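Local coordinates for protein alpha-fucosidase GH29 (Fusarium graminearum, PDB 4PSR) that hydrolyses alpha-L-fucosides as a family 29 glycoside hydrolase, probably releasing alpha-1,6-linked fucose from the reducing-end N-acetylglucosamine of glycoprotein glycans, at residues E213-V218 with L250-Y255; G36-A41 with F130-S135; S328-V333 with T419-P424. One frame throughout, in Å; residues are numbered along the deposited sequence.

Interactions 1 and 2 belong to the catalytic TIM barrel, whereas interaction 3 joins that barrel to the antiparallel beta domain that follows it. The first two have centres about 20 Å apart and touch directly: Glu213 OE1 lies 2.6 Å from Ser135 OG and 2.8 Å from Trp133 NE1, both probable hydrogen bonds, so a barrel helix is tied to the loop 130-135. Interaction 2 lies near the active site, with the Phe38 side chain about 8 Å from the bound fucose. Interaction 3 stands apart on the opposite side of the chain's centre, its centre about 37 Å from that of interaction 1 and about 36 Å from that of interaction 2.

Interaction 1 (E213-V218 with L250-Y255); sequences EMLDHV and LEFLAY
Tyr255 reaches across from helix 246-263 and donates its phenolic hydrogen to Asp216 on helix 200-218, with Tyr255 OH 2.6 Å from Asp216 OD2. The carboxylate receives it on the syn lone pair of OD2, the side facing its other oxygen, and its plane is turned 55° from that of the phenol ring. Leu215 adds the apolar part of the contact by dividing its two methyls between two rings. CD1 sits at the edge of the tyrosine, in the ring plane, 3.9 Å from Tyr255 CE2, while CD2 approaches Phe252 obliquely, 4.0 Å from its CE1. The leucine thus touches both aromatic side chains, one methyl to each, and the two rings stand about one helical turn apart on the same helix.

Both rings have CG anti to the backbone N (chi1 -167° in Tyr255), a torsion that carries them out toward helix 200-218. A second shell steadies the polar pair: Arg259, one turn beyond Tyr255, forms a salt bridge through NE to Asp216 OD1 and a weak hydrogen bond through NH2 to the tyrosine OH. With each carboxylate oxygen engaged, the aspartate is held against rotation, and the arginine probably favours its charged form. Phe252 is stacked on His211, from the turn before Leu215.

The two helix segments run almost parallel, at 12°, with their axes 11.9 Å apart, a separation bridged by these long side chains. They are successive outer helices of the TIM barrel, linked through strand 222-225, and Leu215 and Phe252 both rest on Ile223 of that strand, while Met214 and Val218 pack on strand 165-170.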
loop_
_atom_site.group_PDB
_atom_site.type_symbol
_atom_site.label_atom_id
_atom_site.label_comp_id
_atom_site.label_asym_id
_atom_site.label_seq_id
_atom_site.Cartn_x
_atom_site.Cartn_y
_atom_site.Cartn_z
ATOM N N GLU A 213 5.288 -21.482 -9.592
ATOM C CA GLU A 213 4.106 -22.209 -10.060
ATOM C C GLU A 213 2.929 -21.241 -10.115
ATOM O O GLU A 213 2.188 -21.180 -11.108
ATOM C CB GLU A 213 3.800 -23.374 -9.130
ATOM C CG GLU A 213 2.699 -24.320 -9.618
ATOM C CD GLU A 213 2.471 -25.402 -8.602
ATOM O OE1 GLU A 213 2.064 -25.040 -7.475
ATOM O OE2 GLU A 213 2.809 -26.597 -8.851
ATOM N N MET A 214 2.741 -20.452 -9.054
ATOM C CA MET A 214 1.630 -19.514 -9.008
ATOM C C MET A 214 1.763 -18.489 -10.124
ATOM O O MET A 214 0.786 -18.161 -10.810
ATOM C CB MET A 214 1.560 -18.815 -7.624
ATOM C CG MET A 214 0.520 -17.664 -7.527
ATOM S SD MET A 214 1.088 -16.103 -8.234
ATOM C CE MET A 214 2.380 -15.674 -7.060
ATOM N N LEU A 215 2.958 -17.968 -10.353
ATOM C CA LEU A 215 3.051 -16.826 -11.263
ATOM C C LEU A 215 2.962 -17.265 -12.732
ATOM O O LEU A 215 2.438 -16.517 -13.564
ATOM C CB LEU A 215 4.275 -15.963 -10.952
ATOM C CG LEU A 215 5.685 -16.440 -11.330
ATOM C CD1 LEU A 215 6.003 -16.114 -12.795
ATOM C CD2 LEU A 215 6.747 -15.842 -10.406
ATOM N N ASP A 216 3.425 -18.475 -13.035
ATOM C CA ASP A 216 3.214 -19.030 -14.364
ATOM C C ASP A 216 1.737 -19.380 -14.588
ATOM O O ASP A 216 1.247 -19.332 -15.721
ATOM C CB ASP A 216 4.092 -20.273 -14.594
ATOM C CG ASP A 216 5.574 -19.952 -14.832
ATOM O OD1 ASP A 216 5.920 -18.843 -15.305
ATOM O OD2 ASP A 216 6.383 -20.862 -14.585
ATOM N N HIS A 217 1.020 -19.687 -13.511
ATOM C CA HIS A 217 -0.393 -20.105 -13.578
ATOM C C HIS A 217 -1.342 -18.942 -13.840
ATOM O O HIS A 217 -2.304 -19.086 -14.587
ATOM C CB HIS A 217 -0.748 -20.779 -12.241
ATOM C CG HIS A 217 -2.069 -21.487 -12.202
ATOM N ND1 HIS A 217 -2.416 -22.486 -13.089
ATOM C CD2 HIS A 217 -3.065 -21.434 -11.286
ATOM C CE1 HIS A 217 -3.596 -22.979 -12.747
ATOM N NE2 HIS A 217 -4.014 -22.353 -11.660
ATOM N N VAL A 218 -1.083 -17.784 -13.245
ATOM C CA VAL A 218 -2.007 -16.650 -13.352
ATOM C C VAL A 218 -1.397 -15.347 -13.867
ATOM O O VAL A 218 -2.116 -14.369 -14.071
ATOM C CB VAL A 218 -2.818 -16.388 -12.038
ATOM C CG1 VAL A 218 -3.579 -17.616 -11.651
ATOM C CG2 VAL A 218 -1.920 -15.882 -10.885
ATOM N N LEU A 250 16.794 -14.254 -4.842
ATOM C CA LEU A 250 17.320 -13.739 -6.084
ATOM C C LEU A 250 16.785 -14.520 -7.287
ATOM O O LEU A 250 16.538 -13.934 -8.343
ATOM C CB LEU A 250 18.858 -13.774 -6.081
ATOM C CG LEU A 250 19.484 -12.691 -5.214
ATOM C CD1 LEU A 250 20.973 -12.983 -5.051
ATOM C CD2 LEU A 250 19.284 -11.342 -5.883
ATOM N N GLU A 251 16.600 -15.834 -7.124
ATOM C CA GLU A 251 16.064 -16.646 -8.213
ATOM C C GLU A 251 14.589 -16.265 -8.492
ATOM O O GLU A 251 14.166 -16.222 -9.640
ATOM C CB GLU A 251 16.215 -18.131 -7.870
ATOM C CG GLU A 251 17.670 -18.610 -8.034
ATOM C CD GLU A 251 17.961 -19.962 -7.425
ATOM O OE1 GLU A 251 17.066 -20.584 -6.843
ATOM O OE2 GLU A 251 19.130 -20.404 -7.532
ATOM N N PHE A 252 13.830 -15.998 -7.423
ATOM C CA PHE A 252 12.467 -15.476 -7.589
ATOM C C PHE A 252 12.441 -14.159 -8.373
ATOM O O PHE A 252 11.675 -14.022 -9.355
ATOM C CB PHE A 252 11.767 -15.259 -6.244
ATOM C CG PHE A 252 10.541 -14.400 -6.379
ATOM C CD1 PHE A 252 9.394 -14.869 -7.022
ATOM C CD2 PHE A 252 10.559 -13.085 -5.929
ATOM C CE1 PHE A 252 8.277 -14.043 -7.187
ATOM C CE2 PHE A 252 9.451 -12.253 -6.082
ATOM C CZ PHE A 252 8.314 -12.731 -6.715
ATOM N N LEU A 253 13.254 -13.178 -7.959
ATOM C CA LEU A 253 13.262 -11.879 -8.612
ATOM C C LEU A 253 13.606 -12.026 -10.094
ATOM O O LEU A 253 12.926 -11.475 -10.969
ATOM C CB LEU A 253 14.242 -10.928 -7.882
ATOM C CG LEU A 253 13.850 -10.551 -6.457
ATOM C CD1 LEU A 253 14.988 -9.813 -5.750
ATOM C CD2 LEU A 253 12.573 -9.675 -6.468
ATOM N N ALA A 254 14.688 -12.750 -10.387
ATOM C CA ALA A 254 15.061 -12.937 -11.789
ATOM C C ALA A 254 13.977 -13.666 -12.596
ATOM O O ALA A 254 13.663 -13.268 -13.716
ATOM C CB ALA A 254 16.415 -13.668 -11.914
ATOM N N TYR A 255 13.386 -14.713 -12.005
ATOM C CA TYR A 255 12.353 -15.470 -12.710
ATOM C C TYR A 255 11.134 -14.616 -13.045
ATOM O O TYR A 255 10.684 -14.571 -14.185
ATOM C CB TYR A 255 11.954 -16.706 -11.922
ATOM C CG TYR A 255 11.123 -17.700 -12.691
ATOM C CD1 TYR A 255 11.717 -18.781 -13.323
ATOM C CD2 TYR A 255 9.745 -17.577 -12.785
ATOM C CE1 TYR A 255 10.977 -19.707 -14.020
ATOM C CE2 TYR A 255 8.989 -18.512 -13.469
ATOM C CZ TYR A 255 9.630 -19.576 -14.092
ATOM O OH TYR A 255 8.908 -20.527 -14.786
#

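Interaction 2 (G36-A41 with F130-S135); sequences GAFTTA and FSMWDS
This is a buried, apolar contact between two loops that follow successive barrel strands, 29-33 and 119-125, with no hydrogen bond passing between the segments. Met132 carries one half of it. Its SD lies 3.7 Å from Gly36 CA, and the chain bends at chi3 (-79°) to lay the terminal methyl beside the same glycine; CE also comes within 4.4 Å of Phe38 CE2, approaching that ring obliquely. The other half is Ala37, whose CB approaches the Phe130 ring obliquely, 3.9 Å from Phe130 CD2 and slightly farther from CE2.

Loops after the strands of a TIM barrel surround its catalytic end, and here the Phe38 side chain is about 8 Å from the bound fucose, its ring also meeting that of His126, a neighbour of the sugar.

Segment 36-41 is braced from within. Gly36 N, 3.5 Å above one face of the Phe38 ring, donates to Thr39 OG1 at 163°, and Thr39 OG1 is further bonded to Ser312. Ala37 O accepts both Thr40 N and Thr40 OG1 from the same face of its carbonyl plane, the hydroxyl at 2.8 Å. Helix 76-80 adjoins the alanine side, where Ile79 touches both Ala37 and Phe130.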
loop_
_atom_site.group_PDB
_atom_site.type_symbol
_atom_site.label_atom_id
_atom_site.label_comp_id
_atom_site.label_asym_id
_atom_site.label_seq_id
_atom_site.Cartn_x
_atom_site.Cartn_y
_atom_site.Cartn_z
ATOM N N GLY A 36 -9.471 -17.601 3.365
ATOM C CA GLY A 36 -8.892 -18.924 3.182
ATOM C C GLY A 36 -9.257 -19.879 4.306
ATOM O O GLY A 36 -10.179 -19.619 5.041
ATOM N N ALA A 37 -8.517 -20.976 4.414
ATOM C CA ALA A 37 -8.790 -21.938 5.468
ATOM C C ALA A 37 -8.567 -21.322 6.849
ATOM O O ALA A 37 -9.162 -21.762 7.815
ATOM C CB ALA A 37 -7.936 -23.183 5.310
ATOM N N PHE A 38 -7.754 -20.274 6.926
ATOM C CA PHE A 38 -7.550 -19.561 8.192
ATOM C C PHE A 38 -8.806 -18.820 8.622
ATOM O O PHE A 38 -8.931 -18.439 9.789
ATOM C CB PHE A 38 -6.369 -18.583 8.104
ATOM C CG PHE A 38 -6.408 -17.676 6.894
ATOM C CD1 PHE A 38 -7.253 -16.557 6.855
ATOM C CD2 PHE A 38 -5.637 -17.964 5.784
ATOM C CE1 PHE A 38 -7.318 -15.757 5.716
ATOM C CE2 PHE A 38 -5.691 -17.145 4.639
ATOM C CZ PHE A 38 -6.549 -16.062 4.620
ATOM N N THR A 39 -9.763 -18.636 7.705
ATOM C CA THR A 39 -11.018 -17.983 8.025
ATOM C C THR A 39 -12.039 -18.957 8.661
ATOM O O THR A 39 -13.037 -18.524 9.233
ATOM C CB THR A 39 -11.650 -17.352 6.744
ATOM O OG1 THR A 39 -10.647 -16.618 6.018
ATOM C CG2 THR A 39 -12.814 -16.440 7.083
ATOM N N THR A 40 -11.814 -20.259 8.491
ATOM C CA THR A 40 -12.823 -21.254 8.859
ATOM C C THR A 40 -13.338 -21.095 10.303
ATOM O O THR A 40 -14.553 -21.111 10.535
ATOM C CB THR A 40 -12.317 -22.680 8.647
ATOM O OG1 THR A 40 -11.677 -22.801 7.364
ATOM C CG2 THR A 40 -13.474 -23.667 8.707
ATOM N N ALA A 41 -12.425 -20.886 11.254
ATOM C CA ALA A 41 -12.836 -20.741 12.658
ATOM C C ALA A 41 -13.600 -19.445 12.940
ATOM O O ALA A 41 -14.351 -19.339 13.910
ATOM C CB ALA A 41 -11.640 -20.830 13.543
ATOM N N PHE A 130 -1.296 -23.298 3.113
ATOM C CA PHE A 130 -2.375 -23.735 2.199
ATOM C C PHE A 130 -2.302 -22.861 0.947
ATOM O O PHE A 130 -2.579 -21.658 1.006
ATOM C CB PHE A 130 -3.709 -23.555 2.936
ATOM C CG PHE A 130 -4.932 -24.123 2.219
ATOM C CD1 PHE A 130 -5.007 -25.482 1.927
ATOM C CD2 PHE A 130 -6.024 -23.325 1.899
ATOM C CE1 PHE A 130 -6.136 -26.030 1.302
ATOM C CE2 PHE A 130 -7.159 -23.882 1.297
ATOM C CZ PHE A 130 -7.215 -25.223 1.008
ATOM N N SER A 131 -1.895 -23.468 -0.167
ATOM C CA SER A 131 -1.795 -22.758 -1.448
ATOM C C SER A 131 -3.153 -22.786 -2.118
ATOM O O SER A 131 -3.674 -23.862 -2.298
ATOM C CB SER A 131 -0.798 -23.435 -2.374
ATOM O OG SER A 131 0.495 -23.525 -1.787
ATOM N N MET A 132 -3.733 -21.648 -2.503
ATOM C CA MET A 132 -5.121 -21.648 -2.973
ATOM C C MET A 132 -5.277 -21.723 -4.493
ATOM O O MET A 132 -6.390 -21.486 -5.018
ATOM C CB MET A 132 -5.901 -20.519 -2.333
ATOM C CG MET A 132 -6.240 -20.909 -0.884
ATOM S SD MET A 132 -7.229 -19.676 -0.011
ATOM C CE MET A 132 -5.935 -18.488 0.431
ATOM N N TRP A 133 -4.223 -22.129 -5.187
ATOM C CA TRP A 133 -4.299 -22.493 -6.617
ATOM C C TRP A 133 -4.136 -24.024 -6.739
ATOM O O TRP A 133 -3.854 -24.721 -5.756
ATOM C CB TRP A 133 -3.260 -21.737 -7.459
ATOM C CG TRP A 133 -1.844 -22.052 -7.099
ATOM C CD1 TRP A 133 -1.026 -22.938 -7.740
ATOM C CD2 TRP A 133 -1.065 -21.493 -6.019
ATOM N NE1 TRP A 133 0.199 -22.976 -7.125
ATOM C CE2 TRP A 133 0.196 -22.117 -6.056
ATOM C CE3 TRP A 133 -1.328 -20.556 -5.001
ATOM C CZ2 TRP A 133 1.210 -21.814 -5.147
ATOM C CZ3 TRP A 133 -0.328 -20.271 -4.078
ATOM C CH2 TRP A 133 0.933 -20.894 -4.166
ATOM N N ASP A 134 -4.334 -24.551 -7.945
ATOM C CA ASP A 134 -4.133 -25.967 -8.228
ATOM C C ASP A 134 -2.640 -26.217 -8.261
ATOM O O ASP A 134 -1.993 -25.970 -9.279
ATOM C CB ASP A 134 -4.743 -26.295 -9.594
ATOM C CG ASP A 134 -4.827 -27.773 -9.844
ATOM O OD1 ASP A 134 -4.246 -28.541 -9.059
ATOM O OD2 ASP A 134 -5.489 -28.160 -10.826
ATOM N N SER A 135 -2.077 -26.683 -7.153
ATOM C CA SER A 135 -0.628 -26.773 -6.978
ATOM C C SER A 135 -0.122 -28.209 -7.041
ATOM O O SER A 135 -0.669 -29.100 -6.368
ATOM C CB SER A 135 -0.243 -26.155 -5.634
ATOM O OG SER A 135 1.130 -26.318 -5.357
#

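Interaction 3 (S328-V333 with T419-P424); sequences SLLDRV and TVLGWP
Leu330 points its CD1 methyl at two side chains of the segment 419-424, meeting Leu421 CD2 at 3.7 Å and Thr419 CG2 at 3.8 Å. The two leucine side chains run antiparallel alongside one another, touching through one methyl each. Thr419 instead stands at about a right angle to Leu330 and offers its methyl rather than its hydroxyl: CG2 is anti to the backbone N while OG1 lies beside it (chi1 -63°), and CG2 also comes within 4.2 Å of Leu330 CD2.

Next to this apolar contact, Asp331 gathers charged partners on the helix. In one of its two modelled conformers, Arg332 brings NE and NH1 to Asp331 OD2 in a salt bridge. Lys335 adds a further salt bridge to OD2, and OD1 pairs with Arg406 of strand 405-409.

The contact thereby joins helix 322-334 of the TIM barrel to the antiparallel beta domain that follows the barrel. It meets that domain at the end of strand 415-420, which lies in the sheet between antiparallel strands 405-409 and 485-491.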
loop_
_atom_site.group_PDB
_atom_site.type_symbol
_atom_site.label_atom_id
_atom_site.label_comp_id
_atom_site.label_asym_id
_atom_site.label_seq_id
_atom_site.Cartn_x
_atom_site.Cartn_y
_atom_site.Cartn_z
ATOM N N SER A 328 -8.084 8.185 4.227
ATOM C CA SER A 328 -6.835 7.439 4.287
ATOM C C SER A 328 -6.239 7.332 2.879
ATOM O O SER A 328 -5.051 7.531 2.707
ATOM C CB SER A 328 -7.030 6.068 4.921
ATOM O OG SER A 328 -7.333 6.215 6.309
ATOM N N LEU A 329 -7.064 6.985 1.886
ATOM C CA LEU A 329 -6.590 6.900 0.516
ATOM C C LEU A 329 -5.951 8.226 0.079
ATOM O O LEU A 329 -4.875 8.242 -0.502
ATOM C CB LEU A 329 -7.752 6.525 -0.403
ATOM C CG LEU A 329 -7.426 6.554 -1.901
ATOM C CD1 LEU A 329 -6.310 5.568 -2.249
ATOM C CD2 LEU A 329 -8.685 6.259 -2.701
ATOM N N LEU A 330 -6.658 9.336 0.313
ATOM C CA LEU A 330 -6.141 10.637 -0.099
ATOM C C LEU A 330 -4.810 10.952 0.580
ATOM O O LEU A 330 -3.880 11.478 -0.054
ATOM C CB LEU A 330 -7.168 11.728 0.202
ATOM C CG LEU A 330 -8.463 11.647 -0.630
ATOM C CD1 LEU A 330 -9.569 12.449 0.024
ATOM C CD2 LEU A 330 -8.223 12.106 -2.078
ATOM N N ASP A 331 -4.715 10.638 1.871
ATOM C CA ASP A 331 -3.475 10.813 2.588
ATOM C C ASP A 331 -2.332 10.027 1.955
ATOM O O ASP A 331 -1.275 10.579 1.708
ATOM C CB ASP A 331 -3.688 10.441 4.052
ATOM C CG ASP A 331 -2.507 10.808 4.917
ATOM O OD1 ASP A 331 -2.345 12.008 5.239
ATOM O OD2 ASP A 331 -1.741 9.904 5.359
ATOM N N ARG A 332 -2.537 8.742 1.695
ATOM C CA ARG A 332 -1.456 7.926 1.131
ATOM C C ARG A 332 -1.040 8.423 -0.240
ATOM O O ARG A 332 0.149 8.513 -0.545
ATOM C CB ARG A 332 -1.823 6.437 1.022
ATOM C CG ARG A 332 -2.347 5.726 2.296
ATOM C CD ARG A 332 -1.527 6.003 3.542
ATOM N NE ARG A 332 -2.110 6.966 4.476
ATOM C CZ ARG A 332 -3.030 6.698 5.393
ATOM N NH1 ARG A 332 -3.456 7.693 6.185
ATOM N NH2 ARG A 332 -3.568 5.479 5.501
ATOM N N VAL A 333 -2.012 8.759 -1.076
ATOM C CA VAL A 333 -1.720 9.192 -2.427
ATOM C C VAL A 333 -0.951 10.514 -2.409
ATOM O O VAL A 333 -0.039 10.710 -3.206
ATOM C CB VAL A 333 -3.003 9.280 -3.250
ATOM C CG1 VAL A 333 -2.792 10.009 -4.544
ATOM C CG2 VAL A 333 -3.601 7.888 -3.486
ATOM N N THR A 419 -7.593 19.044 -2.084
ATOM C CA THR A 419 -8.728 18.266 -1.636
ATOM C C THR A 419 -8.946 18.511 -0.151
ATOM O O THR A 419 -8.061 18.270 0.655
ATOM C CB THR A 419 -8.560 16.736 -1.935
ATOM O OG1 THR A 419 -8.475 16.518 -3.352
ATOM C CG2 THR A 419 -9.740 15.962 -1.432
ATOM N N VAL A 420 -10.124 19.030 0.194
ATOM C CA VAL A 420 -10.460 19.409 1.564
ATOM C C VAL A 420 -11.360 18.323 2.151
ATOM O O VAL A 420 -12.279 17.847 1.503
ATOM C CB VAL A 420 -11.091 20.845 1.649
ATOM C CG1 VAL A 420 -12.437 20.926 0.925
ATOM C CG2 VAL A 420 -11.209 21.333 3.090
ATOM N N LEU A 421 -11.066 17.906 3.390
ATOM C CA LEU A 421 -11.656 16.704 3.965
ATOM C C LEU A 421 -12.973 16.923 4.721
ATOM O O LEU A 421 -13.394 16.064 5.503
ATOM C CB LEU A 421 -10.607 16.004 4.835
ATOM C CG LEU A 421 -9.262 15.670 4.153
ATOM C CD1 LEU A 421 -8.359 14.804 5.036
ATOM C CD2 LEU A 421 -9.435 14.969 2.790
ATOM N N GLY A 422 -13.644 18.039 4.409
ATOM C CA GLY A 422 -14.953 18.364 4.927
ATOM C C GLY A 422 -15.392 19.657 4.276
ATOM O O GLY A 422 -14.560 20.384 3.714
ATOM N N TRP A 423 -16.696 19.937 4.341
ATOM C CA TRP A 423 -17.210 21.207 3.840
ATOM C C TRP A 423 -17.031 22.312 4.874
ATOM O O TRP A 423 -17.570 22.215 5.974
ATOM C CB TRP A 423 -18.690 21.120 3.453
ATOM C CG TRP A 423 -19.099 22.384 2.756
ATOM C CD1 TRP A 423 -19.802 23.434 3.298
ATOM C CD2 TRP A 423 -18.775 22.772 1.415
ATOM N NE1 TRP A 423 -19.941 24.426 2.367
ATOM C CE2 TRP A 423 -19.329 24.051 1.201
ATOM C CE3 TRP A 423 -18.088 22.157 0.366
ATOM C CZ2 TRP A 423 -19.208 24.719 -0.018
ATOM C CZ3 TRP A 423 -17.963 22.810 -0.831
ATOM C CH2 TRP A 423 -18.531 24.088 -1.023
ATOM N N PRO A 424 -16.271 23.367 4.535
ATOM C CA PRO A 424 -16.046 24.452 5.498
ATOM C C PRO A 424 -17.327 25.252 5.801
ATOM O O PRO A 424 -17.946 25.812 4.886
ATOM C CB PRO A 424 -15.048 25.360 4.784
ATOM C CG PRO A 424 -14.574 24.651 3.611
ATOM C CD PRO A 424 -15.510 23.553 3.290
#